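Local coordinates for protein peptide methionine sulfoxide reductase MsrA (Treponema denticola ATCC 35405, PDB 5FA9) that probably repairs oxidised proteins as an MsrA-MsrB fusion enzyme, reducing both the S and R epimers of methionine sulfoxide back to methionine with the help of thioredoxin, at residues 297-302 and 306-311. The protein carries 2 engineered substitutions. Residues are numbered along the deposited sequence; the frame is centred on the assembly and turned at random.
Sequences DKMEKE and DYLPYV
Where the C-terminal MsrB half of this fusion meets the MsrA half, two short helical turns, 296-299 and 308-311, are joined by a loop and pack through one methionine, M299, set against Y307, L308 and V311. M299 points toward 306-311 and illustrates how a flexible thioether adapts to an apolar surface. Its chain runs straight as far as SD and then bends (chi3 59°), which carries the terminal methyl to the backbone of Y307, just ahead of the second turn. There CE lies 3.6 Å from the carbonyl carbon of Y307 and 3.7 Å from that tyrosine's CB, while the ring of Y307 leads away to meet Y163. L308 slides past M299 in the opposite direction, its branch CD2 resting 3.8 Å from both CB and CE of M299. From the far end of the same turn V311 offers CG2, set beside its own backbone N by a chi1 of -177° and 3.8 Å from M299 SD. At the exposed margin the extended chain of E300 crosses L308 nearly at right angles, with OE1 4.1 Å from CD1. No hydrogen bond spans the two segments, so van der Waals contact carries the join. Beyond it, L308 and P309 lean on F113 of the MsrA helix 104-115, and D306 forms a salt bridge with K117. Two single helical turns linked by a short loop, held by one buried methionine, thus pack where the MsrB half faces the MsrA half of the fusion.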
ATOM      1  N   ASP B 297      -7.977 -18.755 -26.394  1.00 46.86           N
ATOM      2  CA  ASP B 297      -7.599 -19.989 -27.075  1.00 56.32           C
ATOM      3  C   ASP B 297      -6.776 -19.734 -28.335  1.00 49.61           C
ATOM      4  O   ASP B 297      -5.957 -20.564 -28.728  1.00 62.66           O
ATOM      5  CB  ASP B 297      -8.846 -20.801 -27.433  1.00 54.10           C
ATOM      6  CG  ASP B 297      -9.556 -21.350 -26.212  1.00 78.25           C
ATOM      7  OD1 ASP B 297      -8.961 -21.323 -25.114  1.00 70.11           O
ATOM      8  OD2 ASP B 297     -10.709 -21.807 -26.350  1.00 94.52           O
ATOM      9  N   LYS B 298      -6.997 -18.583 -28.963  1.00 46.25           N
ATOM     10  CA  LYS B 298      -6.337 -18.265 -30.226  1.00 44.37           C
ATOM     11  C   LYS B 298      -5.181 -17.283 -30.054  1.00 45.26           C
ATOM     12  O   LYS B 298      -4.501 -16.942 -31.022  1.00 56.17           O
ATOM     13  CB  LYS B 298      -7.356 -17.694 -31.215  1.00 49.86           C
ATOM     14  CG  LYS B 298      -8.654 -18.486 -31.283  1.00 49.14           C
ATOM     15  CD  LYS B 298      -9.371 -18.275 -32.605  1.00 67.00           C
ATOM     16  CE  LYS B 298     -10.672 -19.060 -32.651  1.00 79.69           C
ATOM     17  NZ  LYS B 298     -11.528 -18.789 -31.459  1.00 60.79           N
ATOM     18  N   MET B 299      -4.964 -16.832 -28.822  1.00 49.90           N
ATOM     19  CA  MET B 299      -3.917 -15.857 -28.531  1.00 44.61           C
ATOM     20  C   MET B 299      -2.523 -16.367 -28.883  1.00 48.23           C
ATOM     21  O   MET B 299      -1.738 -15.662 -29.518  1.00 47.80           O
ATOM     22  CB  MET B 299      -3.960 -15.454 -27.055  1.00 40.84           C
ATOM     23  CG  MET B 299      -5.005 -14.400 -26.729  1.00 34.51           C
ATOM     24  SD  MET B 299      -4.971 -13.896 -24.998  1.00 42.52           S
ATOM     25  CE  MET B 299      -3.290 -13.297 -24.854  1.00 36.28           C
ATOM     26  N   GLU B 300      -2.221 -17.593 -28.466  1.00 50.44           N
ATOM     27  CA  GLU B 300      -0.898 -18.171 -28.676  1.00 50.14           C
ATOM     28  C   GLU B 300      -0.585 -18.403 -30.155  1.00 49.55           C
ATOM     29  O   GLU B 300       0.537 -18.168 -30.600  1.00 52.64           O
ATOM     30  CB  GLU B 300      -0.773 -19.484 -27.900  1.00 45.36           C
ATOM     31  CG  GLU B 300       0.659 -19.943 -27.677  1.00 61.29           C
ATOM     32  CD  GLU B 300       0.802 -20.821 -26.448  1.00 75.79           C
ATOM     33  OE1 GLU B 300      -0.235 -21.247 -25.897  1.00 69.48           O
ATOM     34  OE2 GLU B 300       1.949 -21.082 -26.032  1.00 92.27           O
ATOM     35  N   LYS B 301      -1.576 -18.866 -30.912  1.00 48.49           N
ATOM     36  CA  LYS B 301      -1.384 -19.139 -32.333  1.00 56.37           C
ATOM     37  C   LYS B 301      -1.249 -17.866 -33.163  1.00 54.02           C
ATOM     38  O   LYS B 301      -0.600 -17.872 -34.209  1.00 60.17           O
ATOM     39  CB  LYS B 301      -2.529 -20.001 -32.873  1.00 58.50           C
ATOM     40  CG  LYS B 301      -2.106 -21.408 -33.298  1.00 74.60           C
ATOM     41  CD  LYS B 301      -0.901 -21.917 -32.517  1.00 81.13           C
ATOM     42  CE  LYS B 301      -0.710 -23.416 -32.704  1.00 83.04           C
ATOM     43  NZ  LYS B 301       0.488 -23.922 -31.978  1.00 87.81           N
ATOM     44  N   GLU B 302      -1.851 -16.776 -32.697  1.00 57.02           N
ATOM     45  CA  GLU B 302      -1.772 -15.513 -33.425  1.00 55.77           C
ATOM     46  C   GLU B 302      -0.606 -14.652 -32.943  1.00 52.33           C
ATOM     47  O   GLU B 302      -0.489 -13.488 -33.321  1.00 53.28           O
ATOM     48  CB  GLU B 302      -3.083 -14.734 -33.300  1.00 56.33           C
ATOM     49  CG  GLU B 302      -4.267 -15.407 -33.972  1.00 46.27           C
ATOM     50  CD  GLU B 302      -5.538 -14.592 -33.864  1.00 67.73           C
ATOM     51  OE1 GLU B 302      -5.443 -13.347 -33.816  1.00 80.31           O
ATOM     52  OE2 GLU B 302      -6.632 -15.193 -33.828  1.00 76.03           O
ATOM     53  N   ASP B 306       2.770 -14.024 -25.116  1.00 36.53           N
ATOM     54  CA  ASP B 306       3.374 -13.305 -24.000  1.00 37.56           C
ATOM     55  C   ASP B 306       2.338 -12.603 -23.124  1.00 45.82           C
ATOM     56  O   ASP B 306       2.652 -12.150 -22.023  1.00 44.51           O
ATOM     57  CB  ASP B 306       4.387 -12.281 -24.515  1.00 41.47           C
ATOM     58  CG  ASP B 306       5.625 -12.932 -25.100  1.00 57.73           C
ATOM     59  OD1 ASP B 306       5.811 -14.149 -24.896  1.00 49.92           O
ATOM     60  OD2 ASP B 306       6.413 -12.224 -25.764  1.00 68.48           O
ATOM     61  N   TYR B 307       1.103 -12.519 -23.612  1.00 34.41           N
ATOM     62  CA  TYR B 307       0.065 -11.754 -22.929  1.00 37.59           C
ATOM     63  C   TYR B 307      -0.960 -12.638 -22.220  1.00 37.46           C
ATOM     64  O   TYR B 307      -1.966 -12.144 -21.711  1.00 40.01           O
ATOM     65  CB  TYR B 307      -0.643 -10.832 -23.924  1.00 36.89           C
ATOM     66  CG  TYR B 307       0.280  -9.835 -24.586  1.00 38.03           C
ATOM     67  CD1 TYR B 307       0.559  -8.613 -23.987  1.00 39.51           C
ATOM     68  CD2 TYR B 307       0.879 -10.117 -25.807  1.00 41.12           C
ATOM     69  CE1 TYR B 307       1.405  -7.699 -24.587  1.00 35.21           C
ATOM     70  CE2 TYR B 307       1.726  -9.210 -26.415  1.00 39.65           C
ATOM     71  CZ  TYR B 307       1.985  -8.003 -25.801  1.00 40.02           C
ATOM     72  OH  TYR B 307       2.827  -7.095 -26.402  1.00 42.39           O
ATOM     73  N   LEU B 308      -0.703 -13.941 -22.191  1.00 41.15           N
ATOM     74  CA  LEU B 308      -1.602 -14.887 -21.529  1.00 35.54           C
ATOM     75  C   LEU B 308      -1.837 -14.615 -20.031  1.00 33.30           C
ATOM     76  O   LEU B 308      -2.978 -14.699 -19.575  1.00 36.95           O
ATOM     77  CB  LEU B 308      -1.088 -16.320 -21.715  1.00 35.81           C
ATOM     78  CG  LEU B 308      -0.992 -16.841 -23.150  1.00 43.10           C
ATOM     79  CD1 LEU B 308      -0.434 -18.256 -23.173  1.00 34.74           C
ATOM     80  CD2 LEU B 308      -2.346 -16.786 -23.841  1.00 37.34           C
ATOM     81  N   PRO B 309      -0.776 -14.294 -19.258  1.00 34.96           N
ATOM     82  CA  PRO B 309      -1.032 -14.071 -17.826  1.00 31.88           C
ATOM     83  C   PRO B 309      -1.939 -12.878 -17.520  1.00 36.78           C
ATOM     84  O   PRO B 309      -2.523 -12.829 -16.438  1.00 29.00           O
ATOM     85  CB  PRO B 309       0.370 -13.829 -17.258  1.00 26.32           C
ATOM     86  CG  PRO B 309       1.277 -14.530 -18.193  1.00 31.36           C
ATOM     87  CD  PRO B 309       0.671 -14.308 -19.542  1.00 30.73           C
ATOM     88  N   TYR B 310      -2.058 -11.934 -18.449  1.00 31.58           N
ATOM     89  CA  TYR B 310      -2.925 -10.779 -18.240  1.00 31.84           C
ATOM     90  C   TYR B 310      -4.396 -11.178 -18.323  1.00 34.62           C
ATOM     91  O   TYR B 310      -5.268 -10.484 -17.802  1.00 32.35           O
ATOM     92  CB  TYR B 310      -2.614  -9.677 -19.254  1.00 31.18           C
ATOM     93  CG  TYR B 310      -1.228  -9.092 -19.103  1.00 32.03           C
ATOM     94  CD1 TYR B 310      -0.907  -8.291 -18.014  1.00 32.76           C
ATOM     95  CD2 TYR B 310      -0.242  -9.338 -20.048  1.00 32.80           C
ATOM     96  CE1 TYR B 310       0.359  -7.756 -17.869  1.00 27.99           C
ATOM     97  CE2 TYR B 310       1.028  -8.805 -19.913  1.00 25.33           C
ATOM     98  CZ  TYR B 310       1.321  -8.015 -18.822  1.00 33.25           C
ATOM     99  OH  TYR B 310       2.584  -7.483 -18.684  1.00 31.44           O
ATOM    100  N   VAL B 311      -4.663 -12.302 -18.980  1.00 38.59           N
ATOM    101  CA  VAL B 311      -6.016 -12.838 -19.065  1.00 34.71           C
ATOM    102  C   VAL B 311      -6.265 -13.821 -17.927  1.00 39.97           C
ATOM    103  O   VAL B 311      -7.291 -13.758 -17.251  1.00 36.54           O
ATOM    104  CB  VAL B 311      -6.269 -13.539 -20.411  1.00 42.56           C
ATOM    105  CG1 VAL B 311      -7.709 -14.026 -20.494  1.00 29.77           C
ATOM    106  CG2 VAL B 311      -5.954 -12.601 -21.563  1.00 33.35           C
TER